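PDB 4RAJ: heme oxygenase from Chlamydomonas reinhardtii, which probably catalyses the oxidative opening of heme to biliverdin, with release of iron and carbon monoxide. Local coordinates for residues A[36-39]-A[40-44]; A[202-205]-A[206-210]. All coordinates share one frame; numbering follows the deposited sequence.

Interaction 1: A[36-39]-A[40-44]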
ATOM      1  N   ASN A  36      -5.509  11.736  -4.585  1.00 32.87           N
ATOM      2  CA  ASN A  36      -6.215  12.458  -3.533  1.00 35.03           C
ATOM      3  C   ASN A  36      -7.687  12.783  -3.863  1.00 37.64           C
ATOM      4  O   ASN A  36      -8.608  12.492  -3.095  1.00 29.71           O
ATOM      5  CB  ASN A  36      -5.366  13.703  -3.303  1.00 48.79           C
ATOM      6  CG  ASN A  36      -4.286  13.498  -2.264  1.00 56.88           C
ATOM      7  OD1 ASN A  36      -3.203  12.972  -2.581  1.00 69.81           O
ATOM      8  ND2 ASN A  36      -4.446  14.191  -1.130  1.00 70.61           N
ATOM      9  N   SER A  37      -7.920  13.362  -5.034  1.00 31.79           N
ATOM     10  CA  SER A  37      -9.295  13.665  -5.460  1.00 40.38           C
ATOM     11  C   SER A  37     -10.088  12.377  -5.675  1.00 26.99           C
ATOM     12  O   SER A  37     -11.231  12.261  -5.234  1.00 31.48           O
ATOM     13  CB  SER A  37      -9.316  14.513  -6.755  1.00 43.18           C
ATOM     14  OG  SER A  37      -8.856  15.835  -6.515  1.00 54.65           O
ATOM     15  N   LEU A  38      -9.456  11.406  -6.325  1.00 26.66           N
ATOM     16  CA  LEU A  38     -10.065  10.105  -6.602  1.00 23.15           C
ATOM     17  C   LEU A  38     -10.521   9.438  -5.315  1.00 21.72           C
ATOM     18  O   LEU A  38     -11.664   8.990  -5.199  1.00 25.63           O
ATOM     19  CB  LEU A  38      -9.065   9.190  -7.305  1.00 29.20           C
ATOM     20  CG  LEU A  38      -9.471   8.317  -8.479  1.00 45.15           C
ATOM     21  CD1 LEU A  38     -10.040   9.190  -9.587  1.00 40.36           C
ATOM     22  CD2 LEU A  38      -8.250   7.550  -8.972  1.00 45.46           C
ATOM     23  N   VAL A  39      -9.602   9.353  -4.358  1.00 21.66           N
ATOM     24  CA  VAL A  39      -9.900   8.722  -3.064  1.00 22.32           C
ATOM     25  C   VAL A  39     -10.957   9.496  -2.271  1.00 27.09           C
ATOM     26  O   VAL A  39     -11.966   8.917  -1.846  1.00 29.04           O
ATOM     27  CB  VAL A  39      -8.636   8.579  -2.224  1.00 27.69           C
ATOM     28  CG1 VAL A  39      -8.984   8.048  -0.840  1.00 22.08           C
ATOM     29  CG2 VAL A  39      -7.634   7.650  -2.946  1.00 27.96           C
ATOM     30  N   ASN A  40     -10.745  10.793  -2.071  1.00 23.58           N
ATOM     31  CA  ASN A  40     -11.744  11.564  -1.335  1.00 30.26           C
ATOM     32  C   ASN A  40     -13.123  11.537  -2.004  1.00 23.90           C
ATOM     33  O   ASN A  40     -14.142  11.498  -1.322  1.00 35.04           O
ATOM     34  CB  ASN A  40     -11.293  13.017  -1.138  1.00 32.73           C
ATOM     35  CG  ASN A  40     -10.018  13.128  -0.316  1.00 40.66           C
ATOM     36  OD1 ASN A  40      -9.018  13.665  -0.765  1.00 63.27           O
ATOM     37  ND2 ASN A  40     -10.042  12.562   0.877  1.00 52.27           N
ATOM     38  N   ALA A  41     -13.162  11.553  -3.331  1.00 26.98           N
ATOM     39  CA  ALA A  41     -14.447  11.521  -4.042  1.00 29.90           C
ATOM     40  C   ALA A  41     -15.200  10.217  -3.824  1.00 41.38           C
ATOM     41  O   ALA A  41     -16.409  10.148  -4.066  1.00 46.84           O
ATOM     42  CB  ALA A  41     -14.248  11.743  -5.513  1.00 29.36           C
ATOM     43  N   ARG A  42     -14.490   9.180  -3.390  1.00 28.43           N
ATOM     44  CA  ARG A  42     -15.116   7.873  -3.209  1.00 32.81           C
ATOM     45  C   ARG A  42     -15.337   7.501  -1.737  1.00 33.92           C
ATOM     46  O   ARG A  42     -16.138   6.630  -1.443  1.00 26.58           O
ATOM     47  CB  ARG A  42     -14.289   6.804  -3.908  1.00 37.87           C
ATOM     48  CG  ARG A  42     -14.609   6.735  -5.408  1.00 36.35           C
ATOM     49  CD  ARG A  42     -13.640   5.851  -6.159  1.00 45.61           C
ATOM     50  NE  ARG A  42     -13.861   5.902  -7.605  1.00 41.63           N
ATOM     51  CZ  ARG A  42     -13.527   6.927  -8.392  1.00 45.30           C
ATOM     52  NH1 ARG A  42     -12.960   8.018  -7.883  1.00 41.15           N
ATOM     53  NH2 ARG A  42     -13.775   6.867  -9.694  1.00 36.29           N
ATOM     54  N   LEU A  43     -14.648   8.179  -0.826  1.00 38.77           N
ATOM     55  CA  LEU A  43     -14.831   7.949   0.609  1.00 40.50           C
ATOM     56  C   LEU A  43     -16.265   8.037   1.079  1.00 35.71           C
ATOM     57  O   LEU A  43     -16.721   7.168   1.824  1.00 29.87           O
ATOM     58  CB  LEU A  43     -14.021   8.947   1.418  1.00 41.72           C
ATOM     59  CG  LEU A  43     -12.525   8.749   1.351  1.00 35.38           C
ATOM     60  CD1 LEU A  43     -11.852   9.763   2.257  1.00 39.39           C
ATOM     61  CD2 LEU A  43     -12.184   7.326   1.737  1.00 29.11           C
ATOM     62  N   ILE A  44     -16.967   9.100   0.687  1.00 31.00           N
ATOM     63  CA  ILE A  44     -18.336   9.286   1.149  1.00 37.35           C
ATOM     64  C   ILE A  44     -19.190   8.125   0.673  1.00 27.32           C
ATOM     65  O   ILE A  44     -20.024   7.600   1.412  1.00 29.49           O
ATOM     66  CB  ILE A  44     -18.937  10.638   0.674  1.00 51.85           C
ATOM     67  CG1 ILE A  44     -18.639  11.722   1.700  1.00 45.17           C
ATOM     68  CG2 ILE A  44     -20.446  10.550   0.526  1.00 49.07           C
ATOM     69  CD1 ILE A  44     -19.101  11.363   3.089  1.00 48.84           C
TER
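Arg42 lies alongside Leu38 one turn further along the same helix, both side chains pointing the same way, and its NH1 comes within 3.6 Å of Leu38 CG. The same nitrogen gives a hydrogen bond back to the main chain, Arg42 NH1 to Leu38 O at 3.1 Å. The carbonyl oxygen sits at the edge of the guanidinium, in its plane, but the N-H reaches it from well off the C=O direction, with a C=O...N angle of 115°. The chain runs extended from CG to NE, and the bend comes only at the last torsion (chi4 74°), which brings NH1 round to the carbonyl. Val39 O accepts two main-chain bonds, from Leu43 N at 3.0 Å, the ordinary i to i+4 link, and from Arg42 N at 3.0 Å, an i to i+3 link whose donor stands above the carbonyl plane. A 3-10-like bond is thus superposed on the alpha-helical ladder, which elsewhere in these residues is carried by Asn40 N to Asn36 O and Ala41 N to Ser37 O. Beside the shared acceptor, Leu43 places its CG 3.2 Å from Val39 O, while its CD2 meets Val39 CG1 at 4.2 Å, the two apolar chains meeting at a slant. With CG1 anti to the backbone N (chi1 175°), that methyl is the branch of Val39 that meets Leu43 CD2. Both side-chain pairs are i to i+4 contacts along one helix of the all-helical heme oxygenase fold. All of this lies at the protein surface, and side chains of helix 29-47 touch helix 204-227: Leu38 meets Asn222 and Lys226, and both Val39 and Arg42 meet Ile225.

Interaction 2: A[202-205]-A[206-210]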
ATOM      1  N   GLN A 202      23.231   3.977  -5.389  1.00 36.19           N
ATOM      2  CA  GLN A 202      22.899   3.223  -6.596  1.00 30.98           C
ATOM      3  C   GLN A 202      23.253   3.974  -7.877  1.00 30.06           C
ATOM      4  O   GLN A 202      23.275   5.206  -7.896  1.00 31.56           O
ATOM      5  CB  GLN A 202      21.411   2.866  -6.605  1.00 29.93           C
ATOM      6  CG  GLN A 202      20.955   2.110  -5.353  1.00 29.39           C
ATOM      7  CD  GLN A 202      21.867   0.935  -5.008  1.00 39.71           C
ATOM      8  OE1 GLN A 202      22.083   0.033  -5.823  1.00 40.00           O
ATOM      9  NE2 GLN A 202      22.419   0.955  -3.804  1.00 33.80           N
ATOM     10  N   PRO A 203      23.524   3.225  -8.959  1.00 34.48           N
ATOM     11  CA  PRO A 203      23.741   3.813 -10.286  1.00 32.50           C
ATOM     12  C   PRO A 203      22.556   4.687 -10.699  1.00 33.47           C
ATOM     13  O   PRO A 203      21.414   4.389 -10.315  1.00 30.26           O
ATOM     14  CB  PRO A 203      23.852   2.592 -11.204  1.00 38.10           C
ATOM     15  CG  PRO A 203      24.277   1.490 -10.319  1.00 41.10           C
ATOM     16  CD  PRO A 203      23.639   1.756  -8.987  1.00 32.73           C
ATOM     17  N   GLN A 204      22.824   5.737 -11.474  1.00 29.16           N
ATOM     18  CA  GLN A 204      21.770   6.647 -11.915  1.00 28.52           C
ATOM     19  C   GLN A 204      20.598   5.911 -12.595  1.00 31.78           C
ATOM     20  O   GLN A 204      19.429   6.303 -12.440  1.00 29.58           O
ATOM     21  CB  GLN A 204      22.350   7.704 -12.857  1.00 25.81           C
ATOM     22  CG  GLN A 204      21.408   8.866 -13.106  1.00 27.07           C
ATOM     23  CD  GLN A 204      20.907   9.469 -11.804  1.00 38.08           C
ATOM     24  OE1 GLN A 204      21.694   9.760 -10.898  1.00 34.47           O
ATOM     25  NE2 GLN A 204      19.595   9.641 -11.697  1.00 41.09           N
ATOM     26  N   GLU A 205      20.902   4.843 -13.333  1.00 30.77           N
ATOM     27  CA  GLU A 205      19.861   4.094 -14.042  1.00 29.45           C
ATOM     28  C   GLU A 205      18.847   3.491 -13.075  1.00 28.53           C
ATOM     29  O   GLU A 205      17.639   3.528 -13.325  1.00 28.21           O
ATOM     30  CB  GLU A 205      20.472   2.985 -14.905  1.00 31.05           C
ATOM     31  CG  GLU A 205      21.219   3.479 -16.141  1.00 41.85           C
ATOM     32  CD  GLU A 205      22.718   3.754 -15.921  1.00 46.49           C
ATOM     33  OE1 GLU A 205      23.197   3.835 -14.751  1.00 36.88           O
ATOM     34  OE2 GLU A 205      23.421   3.893 -16.950  1.00 39.82           O
ATOM     35  N   LEU A 206      19.349   2.936 -11.972  1.00 24.46           N
ATOM     36  CA  LEU A 206      18.500   2.344 -10.934  1.00 27.32           C
ATOM     37  C   LEU A 206      17.722   3.412 -10.163  1.00 30.13           C
ATOM     38  O   LEU A 206      16.558   3.213  -9.823  1.00 24.68           O
ATOM     39  CB  LEU A 206      19.345   1.500  -9.975  1.00 29.43           C
ATOM     40  CG  LEU A 206      18.593   0.641  -8.953  1.00 35.74           C
ATOM     41  CD1 LEU A 206      17.709  -0.367  -9.659  1.00 34.42           C
ATOM     42  CD2 LEU A 206      19.567  -0.065  -8.034  1.00 45.20           C
ATOM     43  N   GLN A 207      18.361   4.546  -9.885  1.00 28.29           N
ATOM     44  CA  GLN A 207      17.648   5.660  -9.269  1.00 28.51           C
ATOM     45  C   GLN A 207      16.493   6.148 -10.159  1.00 29.75           C
ATOM     46  O   GLN A 207      15.411   6.461  -9.657  1.00 25.73           O
ATOM     47  CB  GLN A 207      18.611   6.806  -8.965  1.00 25.56           C
ATOM     48  CG  GLN A 207      19.728   6.406  -8.005  1.00 27.69           C
ATOM     49  CD  GLN A 207      20.483   7.601  -7.458  1.00 34.08           C
ATOM     50  OE1 GLN A 207      19.900   8.659  -7.205  1.00 34.97           O
ATOM     51  NE2 GLN A 207      21.788   7.443  -7.283  1.00 32.87           N
ATOM     52  N   ASP A 208      16.725   6.217 -11.477  1.00 22.82           N
ATOM     53  CA  ASP A 208      15.662   6.577 -12.417  1.00 21.09           C
ATOM     54  C   ASP A 208      14.534   5.543 -12.416  1.00 24.49           C
ATOM     55  O   ASP A 208      13.359   5.889 -12.518  1.00 25.85           O
ATOM     56  CB  ASP A 208      16.206   6.714 -13.846  1.00 23.91           C
ATOM     57  CG  ASP A 208      17.062   7.956 -14.037  1.00 44.53           C
ATOM     58  OD1 ASP A 208      17.078   8.832 -13.133  1.00 44.24           O
ATOM     59  OD2 ASP A 208      17.723   8.049 -15.098  1.00 39.08           O
ATOM     60  N   GLN A 209      14.897   4.271 -12.331  1.00 24.58           N
ATOM     61  CA  GLN A 209      13.898   3.210 -12.281  1.00 26.83           C
ATOM     62  C   GLN A 209      13.047   3.296 -11.030  1.00 27.04           C
ATOM     63  O   GLN A 209      11.860   3.008 -11.069  1.00 25.81           O
ATOM     64  CB  GLN A 209      14.555   1.840 -12.334  1.00 23.49           C
ATOM     65  CG  GLN A 209      14.984   1.394 -13.712  1.00 30.55           C
ATOM     66  CD  GLN A 209      15.540  -0.008 -13.695  1.00 34.99           C
ATOM     67  OE1 GLN A 209      16.408  -0.327 -12.889  1.00 36.33           O
ATOM     68  NE2 GLN A 209      15.032  -0.860 -14.573  1.00 50.58           N
ATOM     69  N   LEU A 210      13.661   3.670  -9.914  1.00 21.39           N
ATOM     70  CA  LEU A 210      12.923   3.812  -8.663  1.00 21.28           C
ATOM     71  C   LEU A 210      11.911   4.943  -8.764  1.00 22.95           C
ATOM     72  O   LEU A 210      10.782   4.827  -8.287  1.00 22.84           O
ATOM     73  CB  LEU A 210      13.891   4.052  -7.497  1.00 27.90           C
ATOM     74  CG  LEU A 210      14.788   2.855  -7.173  1.00 26.52           C
ATOM     75  CD1 LEU A 210      15.969   3.267  -6.296  1.00 26.90           C
ATOM     76  CD2 LEU A 210      13.955   1.773  -6.481  1.00 23.90           C
TER
HETATM   77  O   HOH W   1      18.425  10.210  -8.527  1.00 43.96           O
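Gln207 reaches back past the start of its helix to give a hydrogen bond from NE2 to Gln202 O at 2.8 Å, nearly straight at 169° and with the acceptor in the plane of the amide. Its chain is extended beyond CG, which gives the reach. At the other end of that amide, a water donates to Gln207 OE1 at a short 2.5 Å and accepts only weakly from Gln204 NE2. A second side-chain bond joins Gln204 NE2 to Asp208 OD1 at 3.0 Å; the oxygen is met from above the carboxylate plane, and amide and carboxylate are turned 59° apart. Gln204 bends at chi2 (52°) to bring its amide over to Asp208. The same Asp208 OD1 also forms a salt bridge with Arg23 on helix 20-27, which would be expected to stabilise the negative charge.

In the main chain, Pro203 takes the N-cap position of helix 204-227, and its carbonyl opens the ladder by accepting from Gln207 N at 3.1 Å, with a weaker bond from Leu206 N. Asp208 N to Gln204 O and Gln209 N to Glu205 O carry the alpha-helical pattern onward.

Van der Waals contact comes from Leu206, which lies side by side with Gln202: its CD2 touches Gln202 CB and CG, each at 3.7 Å, and comes closest to Gln202 OE1, at 3.4 Å. The amide nitrogen of Gln202 is held by Trp198, whose carbonyl oxygen accepts from NE2.

Helix 204-227 connects the two contacts. Interaction 2 spans the start of that helix, whereas interaction 1, on helix 29-47, meets the far part of it. Their centres are 32 Å apart and their nearest atoms about 17 Å, so they do not touch. Interaction 1 is the one close to the bound polyether PG6: the side chain of Val39 lies about 4 Å from it, and the pocket is lined by Ile225 of helix 204-227 and by Ser35, just before the segment. The polyether probably comes from the crystallisation liquor, and the structure holds no heme.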